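PDB 2V0X: lamina-associated polypeptide 2 isoforms alpha/zeta from Mus musculus, which is a component of the nuclear lamina that dimerises through this domain and probably works together with lamin A and chromatin. Local coordinates for residues Tyr61-Ile66 against Arg70-Pro75; Leu110-Glu115 against Ser187-Arg192. The protein carries 2 engineered substitutions. All coordinates share one frame; numbering follows the deposited sequence.

Interaction 1 (Tyr61-Ile66 against Arg70-Pro75); sequences YPVSSI and RILSVP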
ATOM      1  N   TYR B  61       8.628  -1.942 -12.273  1.00 30.99           N
ATOM      2  CA  TYR B  61       7.695  -0.830 -12.334  1.00 27.76           C
ATOM      3  C   TYR B  61       8.426   0.495 -12.246  1.00 29.76           C
ATOM      4  O   TYR B  61       8.165   1.300 -11.349  1.00 29.55           O
ATOM      5  CB  TYR B  61       6.697  -0.969 -11.184  1.00 24.26           C
ATOM      6  CG  TYR B  61       5.976  -2.296 -11.225  1.00 21.20           C
ATOM      7  CD1 TYR B  61       6.346  -3.337 -10.384  1.00 19.84           C
ATOM      8  CD2 TYR B  61       4.910  -2.501 -12.104  1.00 20.05           C
ATOM      9  CE1 TYR B  61       5.665  -4.550 -10.401  1.00 23.27           C
ATOM     10  CE2 TYR B  61       4.230  -3.712 -12.131  1.00 18.64           C
ATOM     11  CZ  TYR B  61       4.606  -4.724 -11.278  1.00 24.35           C
ATOM     12  OH  TYR B  61       3.899  -5.907 -11.286  1.00 26.50           O
ATOM     13  N   PRO B  62       9.297   0.772 -13.233  1.00 33.62           N
ATOM     14  CA  PRO B  62      10.089   2.000 -13.297  1.00 36.86           C
ATOM     15  C   PRO B  62       9.249   3.279 -13.418  1.00 38.34           C
ATOM     16  O   PRO B  62       8.244   3.328 -14.133  1.00 37.16           O
ATOM     17  CB  PRO B  62      10.944   1.777 -14.546  1.00 38.42           C
ATOM     18  CG  PRO B  62      10.002   1.026 -15.437  1.00 37.69           C
ATOM     19  CD  PRO B  62       9.422   0.008 -14.491  1.00 35.27           C
ATOM     20  N   VAL B  63       9.692   4.321 -12.728  1.00 40.14           N
ATOM     21  CA  VAL B  63       9.012   5.598 -12.762  1.00 41.64           C
ATOM     22  C   VAL B  63      10.073   6.693 -12.906  1.00 44.18           C
ATOM     23  O   VAL B  63      11.221   6.519 -12.484  1.00 46.51           O
ATOM     24  CB  VAL B  63       8.145   5.806 -11.500  1.00 41.33           C
ATOM     25  CG1 VAL B  63       7.627   7.238 -11.430  1.00 41.38           C
ATOM     26  CG2 VAL B  63       6.949   4.840 -11.526  1.00 41.74           C
ATOM     27  N   SER B  64       9.695   7.795 -13.544  1.00 45.06           N
ATOM     28  CA  SER B  64      10.593   8.910 -13.763  1.00 48.97           C
ATOM     29  C   SER B  64       9.940  10.241 -13.416  1.00 47.39           C
ATOM     30  O   SER B  64       8.710  10.328 -13.270  1.00 47.40           O
ATOM     31  CB  SER B  64      11.040   8.942 -15.231  1.00 60.61           C
ATOM     32  OG  SER B  64      11.725   7.753 -15.591  1.00 75.17           O
ATOM     33  N   SER B  65      10.802  11.252 -13.299  1.00 44.69           N
ATOM     34  CA  SER B  65      10.482  12.646 -13.020  1.00 42.37           C
ATOM     35  C   SER B  65      11.041  13.140 -11.691  1.00 42.22           C
ATOM     36  O   SER B  65      11.149  12.390 -10.711  1.00 42.71           O
ATOM     37  CB  SER B  65       8.977  12.956 -13.134  1.00 43.87           C
ATOM     38  OG  SER B  65       8.264  12.672 -11.942  1.00 42.72           O
ATOM     39  N   ILE B  66      11.446  14.406 -11.684  1.00 41.38           N
ATOM     40  CA  ILE B  66      11.981  15.035 -10.483  1.00 41.11           C
ATOM     41  C   ILE B  66      10.896  14.943  -9.399  1.00 40.12           C
ATOM     42  O   ILE B  66      11.177  14.635  -8.239  1.00 41.47           O
ATOM     43  CB  ILE B  66      12.331  16.519 -10.772  1.00 43.59           C
ATOM     44  CG1 ILE B  66      13.495  16.595 -11.776  1.00 53.49           C
ATOM     45  CG2 ILE B  66      12.679  17.266  -9.486  1.00 43.29           C
ATOM     46  CD1 ILE B  66      13.736  17.986 -12.344  1.00 55.15           C
ATOM     47  N   ARG B  70      11.120  12.917  -5.690  1.00 38.70           N
ATOM     48  CA  ARG B  70      10.952  13.568  -4.393  1.00 40.67           C
ATOM     49  C   ARG B  70       9.918  12.802  -3.552  1.00 41.58           C
ATOM     50  O   ARG B  70      10.145  12.495  -2.389  1.00 42.70           O
ATOM     51  CB  ARG B  70      10.468  15.003  -4.588  1.00 41.24           C
ATOM     52  CG  ARG B  70      10.244  15.768  -3.297  1.00 53.26           C
ATOM     53  CD  ARG B  70       9.305  16.950  -3.498  1.00 66.85           C
ATOM     54  NE  ARG B  70       9.669  17.758  -4.658  1.00 87.77           N
ATOM     55  CZ  ARG B  70       8.989  17.772  -5.802  1.00105.79           C
ATOM     56  NH1 ARG B  70       7.901  17.023  -5.947  1.00100.58           N
ATOM     57  NH2 ARG B  70       9.412  18.519  -6.814  1.00111.66           N
ATOM     58  N   ILE B  71       8.798  12.475  -4.182  1.00 40.65           N
ATOM     59  CA  ILE B  71       7.685  11.781  -3.541  1.00 39.21           C
ATOM     60  C   ILE B  71       7.934  10.341  -3.090  1.00 37.26           C
ATOM     61  O   ILE B  71       7.579   9.968  -1.977  1.00 38.39           O
ATOM     62  CB  ILE B  71       6.446  11.860  -4.469  1.00 38.76           C
ATOM     63  CG1 ILE B  71       5.747  13.195  -4.255  1.00 41.55           C
ATOM     64  CG2 ILE B  71       5.504  10.650  -4.311  1.00 36.98           C
ATOM     65  CD1 ILE B  71       4.732  13.517  -5.338  1.00 50.24           C
ATOM     66  N   LEU B  72       8.589   9.560  -3.939  1.00 32.32           N
ATOM     67  CA  LEU B  72       8.827   8.147  -3.676  1.00 30.99           C
ATOM     68  C   LEU B  72       9.899   7.790  -2.655  1.00 31.08           C
ATOM     69  O   LEU B  72       9.875   6.702  -2.078  1.00 33.67           O
ATOM     70  CB  LEU B  72       9.093   7.425  -5.000  1.00 31.44           C
ATOM     71  CG  LEU B  72       7.900   7.574  -5.953  1.00 31.47           C
ATOM     72  CD1 LEU B  72       8.262   7.073  -7.324  1.00 33.78           C
ATOM     73  CD2 LEU B  72       6.704   6.814  -5.403  1.00 31.86           C
ATOM     74  N   SER B  73      10.842   8.693  -2.438  1.00 29.44           N
ATOM     75  CA  SER B  73      11.894   8.425  -1.474  1.00 28.72           C
ATOM     76  C   SER B  73      11.497   8.807  -0.041  1.00 28.31           C
ATOM     77  O   SER B  73      10.852   9.830   0.200  1.00 31.85           O
ATOM     78  CB  SER B  73      13.189   9.123  -1.900  1.00 31.61           C
ATOM     79  OG  SER B  73      12.960  10.496  -2.191  1.00 42.76           O
ATOM     80  N   VAL B  74      11.804   7.915   0.891  1.00 25.83           N
ATOM     81  CA  VAL B  74      11.528   8.120   2.307  1.00 24.81           C
ATOM     82  C   VAL B  74      12.068   9.521   2.669  1.00 28.14           C
ATOM     83  O   VAL B  74      13.223   9.814   2.420  1.00 30.17           O
ATOM     84  CB  VAL B  74      12.270   7.043   3.119  1.00 23.23           C
ATOM     85  CG1 VAL B  74      12.155   7.315   4.601  1.00 24.71           C
ATOM     86  CG2 VAL B  74      11.748   5.654   2.766  1.00 21.19           C
ATOM     87  N   PRO B  75      11.225  10.403   3.227  1.00 29.10           N
ATOM     88  CA  PRO B  75      11.757  11.723   3.547  1.00 30.76           C
ATOM     89  C   PRO B  75      12.874  11.681   4.585  1.00 34.99           C
ATOM     90  O   PRO B  75      12.862  10.857   5.505  1.00 35.06           O
ATOM     91  CB  PRO B  75      10.529  12.494   4.011  1.00 29.55           C
ATOM     92  CG  PRO B  75       9.655  11.467   4.575  1.00 30.38           C
ATOM     93  CD  PRO B  75       9.823  10.278   3.648  1.00 30.14           C
TER

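Interaction 2 (Leu110-Glu115 against Ser187-Arg192); sequences LCRSYE and STMGRR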
ATOM      1  N   LEU B 110       8.733   2.613  10.575  1.00 26.10           N
ATOM      2  CA  LEU B 110       7.987   3.665   9.879  1.00 24.99           C
ATOM      3  C   LEU B 110       8.580   3.952   8.490  1.00 26.04           C
ATOM      4  O   LEU B 110       7.846   4.280   7.551  1.00 29.14           O
ATOM      5  CB  LEU B 110       7.933   4.956  10.720  1.00 25.46           C
ATOM      6  CG  LEU B 110       7.189   4.910  12.070  1.00 26.66           C
ATOM      7  CD1 LEU B 110       7.692   5.983  13.032  1.00 27.48           C
ATOM      8  CD2 LEU B 110       5.699   5.030  11.862  1.00 22.23           C
ATOM      9  N   CYS B 111       9.900   3.827   8.365  1.00 27.37           N
ATOM     10  CA  CYS B 111      10.582   4.051   7.090  1.00 27.28           C
ATOM     11  C   CYS B 111      10.198   2.953   6.100  1.00 28.07           C
ATOM     12  O   CYS B 111       9.931   3.215   4.927  1.00 28.94           O
ATOM     13  CB  CYS B 111      12.113   4.085   7.279  1.00 26.87           C
ATOM     14  SG  CYS B 111      12.750   5.656   8.001  1.00 26.65           S
ATOM     15  N   ARG B 112      10.216   1.719   6.581  1.00 29.72           N
ATOM     16  CA  ARG B 112       9.857   0.576   5.768  1.00 29.52           C
ATOM     17  C   ARG B 112       8.389   0.675   5.390  1.00 27.60           C
ATOM     18  O   ARG B 112       8.048   0.382   4.261  1.00 31.69           O
ATOM     19  CB  ARG B 112      10.181  -0.726   6.501  1.00 29.07           C
ATOM     20  CG  ARG B 112      11.672  -0.804   6.780  1.00 36.27           C
ATOM     21  CD  ARG B 112      12.283  -2.094   6.353  1.00 33.03           C
ATOM     22  NE  ARG B 112      12.173  -3.098   7.384  1.00 43.92           N
ATOM     23  CZ  ARG B 112      13.205  -3.739   7.926  1.00 48.31           C
ATOM     24  NH1 ARG B 112      14.449  -3.483   7.539  1.00 39.86           N
ATOM     25  NH2 ARG B 112      12.986  -4.649   8.857  1.00 50.65           N
ATOM     26  N   SER B 113       7.545   1.167   6.301  1.00 23.65           N
ATOM     27  CA  SER B 113       6.130   1.336   5.983  1.00 24.03           C
ATOM     28  C   SER B 113       6.007   2.315   4.808  1.00 24.46           C
ATOM     29  O   SER B 113       5.265   2.079   3.861  1.00 26.93           O
ATOM     30  CB  SER B 113       5.357   1.892   7.181  1.00 31.00           C
ATOM     31  OG  SER B 113       5.278   0.931   8.229  1.00 45.25           O
ATOM     32  N   TYR B 114       6.760   3.404   4.874  1.00 23.76           N
ATOM     33  CA  TYR B 114       6.711   4.413   3.831  1.00 23.09           C
ATOM     34  C   TYR B 114       7.168   3.828   2.504  1.00 24.82           C
ATOM     35  O   TYR B 114       6.515   4.004   1.469  1.00 28.99           O
ATOM     36  CB  TYR B 114       7.589   5.616   4.195  1.00 20.82           C
ATOM     37  CG  TYR B 114       7.463   6.795   3.250  1.00 20.47           C
ATOM     38  CD1 TYR B 114       6.760   7.930   3.628  1.00 21.29           C
ATOM     39  CD2 TYR B 114       8.054   6.778   1.982  1.00 20.54           C
ATOM     40  CE1 TYR B 114       6.644   9.024   2.781  1.00 22.18           C
ATOM     41  CE2 TYR B 114       7.935   7.879   1.105  1.00 18.42           C
ATOM     42  CZ  TYR B 114       7.228   8.997   1.521  1.00 19.10           C
ATOM     43  OH  TYR B 114       7.095  10.099   0.711  1.00 27.08           O
ATOM     44  N   GLU B 115       8.287   3.117   2.557  1.00 23.57           N
ATOM     45  CA  GLU B 115       8.881   2.540   1.365  1.00 24.28           C
ATOM     46  C   GLU B 115       7.978   1.490   0.717  1.00 24.71           C
ATOM     47  O   GLU B 115       7.846   1.466  -0.491  1.00 29.73           O
ATOM     48  CB  GLU B 115      10.258   1.947   1.688  1.00 26.57           C
ATOM     49  CG  GLU B 115      11.029   1.579   0.438  1.00 32.78           C
ATOM     50  CD  GLU B 115      12.284   0.782   0.703  1.00 47.41           C
ATOM     51  OE1 GLU B 115      12.841   0.903   1.814  1.00 45.41           O
ATOM     52  OE2 GLU B 115      12.709   0.032  -0.205  1.00 51.08           O
ATOM     53  N   SER B 187       4.591  -2.359  10.166  1.00 27.74           N
ATOM     54  CA  SER B 187       3.780  -1.651  11.140  1.00 28.36           C
ATOM     55  C   SER B 187       3.717  -2.490  12.432  1.00 30.61           C
ATOM     56  O   SER B 187       3.936  -1.981  13.530  1.00 31.33           O
ATOM     57  CB  SER B 187       2.370  -1.433  10.587  1.00 29.65           C
ATOM     58  OG  SER B 187       1.448  -1.158  11.634  1.00 38.42           O
ATOM     59  N   THR B 188       3.455  -3.782  12.268  1.00 31.71           N
ATOM     60  CA  THR B 188       3.362  -4.721  13.374  1.00 27.44           C
ATOM     61  C   THR B 188       4.697  -4.829  14.126  1.00 31.39           C
ATOM     62  O   THR B 188       4.711  -4.861  15.345  1.00 32.84           O
ATOM     63  CB  THR B 188       2.876  -6.090  12.855  1.00 25.41           C
ATOM     64  OG1 THR B 188       1.589  -5.909  12.243  1.00 25.39           O
ATOM     65  CG2 THR B 188       2.772  -7.124  13.969  1.00 23.40           C
HETATM   66  N   MSE B 189       5.813  -4.847  13.401  1.00 35.17           N
HETATM   67  CA  MSE B 189       7.128  -4.901  14.037  1.00 40.86           C
HETATM   68  C   MSE B 189       7.317  -3.645  14.922  1.00 36.82           C
HETATM   69  O   MSE B 189       7.684  -3.732  16.097  1.00 34.26           O
HETATM   70  CB  MSE B 189       8.232  -4.969  12.980  1.00 47.50           C
HETATM   71  CG  MSE B 189       9.641  -5.064  13.579  1.00 58.02           C
HETATM   72 SE   MSE B 189      11.080  -4.670  12.323  1.00 69.09          SE
HETATM   73  CE  MSE B 189      11.213  -2.768  12.634  1.00 68.36           C
ATOM     74  N   GLY B 190       7.028  -2.482  14.355  1.00 31.66           N
ATOM     75  CA  GLY B 190       7.158  -1.254  15.104  1.00 26.68           C
ATOM     76  C   GLY B 190       6.347  -1.298  16.389  1.00 28.67           C
ATOM     77  O   GLY B 190       6.856  -0.949  17.461  1.00 34.54           O
ATOM     78  N   ARG B 191       5.105  -1.769  16.294  1.00 25.75           N
ATOM     79  CA  ARG B 191       4.224  -1.841  17.458  1.00 26.42           C
ATOM     80  C   ARG B 191       4.638  -2.887  18.482  1.00 27.22           C
ATOM     81  O   ARG B 191       4.362  -2.719  19.669  1.00 28.87           O
ATOM     82  CB  ARG B 191       2.749  -2.015  17.039  1.00 27.45           C
ATOM     83  CG  ARG B 191       2.186  -0.800  16.282  1.00 25.38           C
ATOM     84  CD  ARG B 191       0.759  -1.034  15.784  1.00 34.05           C
ATOM     85  NE  ARG B 191      -0.209  -1.148  16.872  1.00 38.44           N
ATOM     86  CZ  ARG B 191      -1.089  -2.137  16.997  1.00 36.48           C
ATOM     87  NH1 ARG B 191      -1.125  -3.116  16.105  1.00 27.44           N
ATOM     88  NH2 ARG B 191      -1.968  -2.125  17.994  1.00 23.92           N
ATOM     89  N   ARG B 192       5.261  -3.975  18.041  1.00 26.64           N
ATOM     90  CA  ARG B 192       5.740  -4.977  18.994  1.00 26.15           C
ATOM     91  C   ARG B 192       6.799  -4.316  19.901  1.00 28.74           C
ATOM     92  O   ARG B 192       6.718  -4.405  21.124  1.00 29.16           O
ATOM     93  CB  ARG B 192       6.328  -6.183  18.274  1.00 24.45           C
ATOM     94  CG  ARG B 192       5.277  -7.134  17.740  1.00 23.71           C
ATOM     95  CD  ARG B 192       5.943  -8.293  17.064  1.00 23.71           C
ATOM     96  NE  ARG B 192       4.966  -9.300  16.670  1.00 26.20           N
ATOM     97  CZ  ARG B 192       5.288 -10.446  16.085  1.00 27.14           C
ATOM     98  NH1 ARG B 192       6.556 -10.715  15.842  1.00 29.03           N
ATOM     99  NH2 ARG B 192       4.347 -11.309  15.724  1.00 29.71           N
TER

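Interaction 1 (Tyr61-Ile66 against Arg70-Pro75)
V63 and L72 make the one apolar contact between these segments, CG1 of V63 resting 4.2 Å from CD1 of L72. The two side chains cross at about a right angle, so they meet through single methyl groups and not along their lengths. V63 sits in an extended piece of loop, a conformation that suits a beta-branched residue. Its CB points toward the short helix, and CG1, anti to the backbone N (chi1 170°), is the methyl that reaches L72. L72, in the last turn of that helix, supplies a longer, branched chain that bridges the gap to the loop. Q122 of helix 100-146 touches both V63 and L72, so the small apolar patch is laid against the long helix.

The polar part of the contact belongs to the backbone. R70 N donates to I66 O at 3.1 Å, with 154° at the hydrogen: an ordinary i to i+4 bond that closes the first turn of the helix. Alongside it, CB of R70 lies 3.7 Å from the same carbonyl oxygen, I66 O. R70 is poorly ordered, so the placing of its guanidinium is approximate; as modelled, a bend at chi3 puts I66 O over one of its faces. I66 is exposed, and R70 also packs against K215 of the second subunit.

Two serines mark the helix ends. S65 OG accepts from the N-H of A68, using the short hydroxyl side chain to satisfy a first-turn amide, while S73 OG bonds to A69 O in the last turn. A connecting loop thus runs into a two-turn surface helix with a serine N-cap, and its extended part folds alongside the end of that same helix.

Interaction 2 (Leu110-Glu115 against Ser187-Arg192)
S187 meets S113 where these two segments come nearest, their CA atoms 6.4 Å apart. Such a close approach suits a pair of serines, whose side chains are short. S113 OG lies 3.9 Å from S187 N and 4.4 Å from S187 CB, a packing contact without a hydrogen bond. With chi1 at -69° the S113 hydroxyl stays beside its own backbone N and bonds to A109 O, one turn back in its helix. The S187 hydroxyl is turned to another partner, L110 O of the second subunit, so both buried hydroxyls are satisfied by main-chain carbonyls.

M189, a selenomethionine here, reaches back across the interface, its CG anti to the backbone N (chi1 -179°). The large selenium atom lies 4.0 Å from NH2 of R112, approaching the guanidinium obliquely, and the two side chains cross at about a right angle. R112, long enough to span the gap, bends at chi2 and chi3. A salt bridge from its NH2 to D51 takes up the charge, and the selenium only packs beside that nitrogen.

At G190 only backbone faces the partner helix, its CA 6.2 Å from L110 N. R191, next in sequence, forms a salt bridge with D107 of the second subunit.

Helices 100-146 and 152-196 run antiparallel here, and S186 extends the same seam by touching both R112 and S113. The second subunit comes up beside this seam, its L110 and Y114 meeting S187. The bond is reciprocal, since L110 O of this chain receives S187 OG of the second subunit; the pairing of the two long helices is thereby tied into the dimer.

In the fold
Along the chain the two contacts come in series: interaction 1 closes before interaction 2 opens, and their centres lie about 20 Å apart. Interaction 1 is local and superficial, built round helix 66-72; interaction 2 is buried and joins the long helices 100-146 and 152-196, distant in sequence. Y114 links them directly, its OH lying 2.7 Å from I71 O in a probable hydrogen bond, and its ring packing on P75. Both contacts also touch the second subunit: P75 O accepts from R191 of that chain. The short helix and its exit loop are thus laid onto the same helical core through which this domain dimerises.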